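Local coordinates for UPF0345 protein ACIAD0356 (Acinetobacter sp. ADP1, PDB 3HQX) that probably catalyses the reversible phosphorolysis of diverse purine and pyrimidine nucleosides, yielding the free base and alpha-D-ribose 1-phosphate, at residues I97-D100 with E101-Y105. Sequence-based numbering, arbitrary orientation.
Sequences IETD and EVLDY
In the short connection between the last two strands of a cupin barrel, 94-98 and 103-109, which carries the chain from one sheet to the other, I97 and L103 reach toward each other tip to tip, I97 CD1 lying 3.8 Å from L103 CD2. The extended I97 chain carries CD1 across to the leucine; C68 of strand 67-72 touches both side chains, and I44 lies against I97. The loop thus encloses an apolar contact and, nearer the bend, a buried threonine hydroxyl.

T99 turns this hydroxyl inward, with OG1 opposite its own backbone N (chi1 -175°). There E101 N gives T99 OG1 a weak but nearly straight hydrogen bond, 3.4 Å long at 165°. A water donates to the same T99 OG1 at 2.9 Å and lies equally near V102 O, so it may bridge the two. Since T99 OG1 also bonds E67 O, the hydroxyl links the turn to strand 67-72 beside it. E101, by contrast, is exposed: its chain bends and folds back, bringing CD to 3.5 Å from D100 O.

Beyond the bend, L103 and I44 pair through their backbones in the larger sheet, while I97 pairs with L51 in the smaller one. Here I97 and L103 meet in the buried interior; the short connection between strands of two facing sheets is itself typical of the cupin beta-barrel.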
loop_
_atom_site.group_PDB
_atom_site.type_symbol
_atom_site.label_atom_id
_atom_site.label_comp_id
_atom_site.label_asym_id
_atom_site.label_seq_id
_atom_site.Cartn_x
_atom_site.Cartn_y
_atom_site.Cartn_z
ATOM N N ILE A 97 -16.763 -6.868 -2.836
ATOM C CA ILE A 97 -16.533 -5.479 -3.109
ATOM C C ILE A 97 -16.028 -5.291 -4.539
ATOM O O ILE A 97 -15.213 -6.092 -5.055
ATOM C CB ILE A 97 -15.574 -4.870 -2.058
ATOM C CG1 ILE A 97 -15.408 -3.345 -2.245
ATOM C CG2 ILE A 97 -14.199 -5.567 -2.095
ATOM C CD1 ILE A 97 -14.881 -2.612 -0.957
ATOM N N GLU A 98 -16.539 -4.256 -5.186
ATOM C CA GLU A 98 -16.085 -3.872 -6.534
ATOM C C GLU A 98 -15.802 -2.368 -6.568
ATOM O O GLU A 98 -16.436 -1.584 -5.858
ATOM C CB GLU A 98 -17.074 -4.329 -7.636
ATOM C CG GLU A 98 -18.482 -4.270 -7.242
ATOM C CD GLU A 98 -19.439 -4.866 -8.271
ATOM O OE1 GLU A 98 -19.347 -6.056 -8.595
ATOM O OE2 GLU A 98 -20.286 -4.127 -8.743
ATOM N N THR A 99 -14.858 -1.982 -7.418
ATOM C CA THR A 99 -14.567 -0.596 -7.622
ATOM C C THR A 99 -14.042 -0.355 -9.023
ATOM O O THR A 99 -13.453 -1.271 -9.611
ATOM C CB THR A 99 -13.525 -0.083 -6.569
ATOM O OG1 THR A 99 -13.374 1.324 -6.745
ATOM C CG2 THR A 99 -12.160 -0.829 -6.689
ATOM N N ASP A 100 -14.288 0.831 -9.566
ATOM C CA ASP A 100 -13.801 1.203 -10.938
ATOM C C ASP A 100 -12.584 2.147 -10.904
ATOM O O ASP A 100 -12.027 2.529 -11.949
ATOM C CB ASP A 100 -14.930 1.883 -11.734
ATOM C CG ASP A 100 -16.121 0.966 -11.973
ATOM O OD1 ASP A 100 -15.934 -0.270 -12.055
ATOM O OD2 ASP A 100 -17.252 1.504 -12.107
ATOM N N GLU A 101 -12.216 2.572 -9.694
ATOM C CA GLU A 101 -11.111 3.497 -9.477
ATOM C C GLU A 101 -10.313 3.025 -8.268
ATOM O O GLU A 101 -10.707 2.091 -7.569
ATOM C CB GLU A 101 -11.595 4.936 -9.215
ATOM C CG GLU A 101 -12.452 5.596 -10.360
ATOM C CD GLU A 101 -11.659 5.969 -11.548
ATOM O OE1 GLU A 101 -10.446 6.237 -11.413
ATOM O OE2 GLU A 101 -12.283 6.070 -12.632
ATOM N N VAL A 102 -9.151 3.602 -8.076
ATOM C CA VAL A 102 -8.418 3.352 -6.825
ATOM C C VAL A 102 -9.326 3.624 -5.629
ATOM O O VAL A 102 -9.986 4.667 -5.570
ATOM C CB VAL A 102 -7.123 4.165 -6.731
ATOM C CG1 VAL A 102 -6.465 4.031 -5.347
ATOM C CG2 VAL A 102 -6.153 3.702 -7.859
ATOM N N LEU A 103 -9.342 2.672 -4.712
ATOM C CA LEU A 103 -10.129 2.765 -3.493
ATOM C C LEU A 103 -9.209 2.674 -2.291
ATOM O O LEU A 103 -8.534 1.644 -2.095
ATOM C CB LEU A 103 -11.150 1.610 -3.410
ATOM C CG LEU A 103 -12.154 1.671 -2.274
ATOM C CD1 LEU A 103 -13.250 2.741 -2.573
ATOM C CD2 LEU A 103 -12.700 0.291 -1.896
ATOM N N ASP A 104 -9.147 3.744 -1.492
ATOM C CA ASP A 104 -8.373 3.692 -0.246
ATOM C C ASP A 104 -9.333 3.433 0.879
ATOM O O ASP A 104 -10.404 4.024 0.943
ATOM C CB ASP A 104 -7.681 5.040 0.032
ATOM C CG ASP A 104 -6.576 5.346 -0.987
ATOM O OD1 ASP A 104 -5.404 5.045 -0.690
ATOM O OD2 ASP A 104 -6.887 5.930 -2.055
ATOM N N TYR A 105 -8.929 2.569 1.795
ATOM C CA TYR A 105 -9.770 2.225 2.938
ATOM C C TYR A 105 -8.956 2.025 4.221
ATOM O O TYR A 105 -7.727 1.810 4.201
ATOM C CB TYR A 105 -10.624 0.976 2.641
ATOM C CG TYR A 105 -9.796 -0.277 2.558
ATOM C CD1 TYR A 105 -9.501 -1.006 3.699
ATOM C CD2 TYR A 105 -9.282 -0.718 1.354
ATOM C CE1 TYR A 105 -8.686 -2.118 3.663
ATOM C CE2 TYR A 105 -8.471 -1.857 1.300
ATOM C CZ TYR A 105 -8.175 -2.528 2.449
ATOM O OH TYR A 105 -7.376 -3.640 2.326
HETATM O O HOH W 1 -12.773 4.030 -6.007
#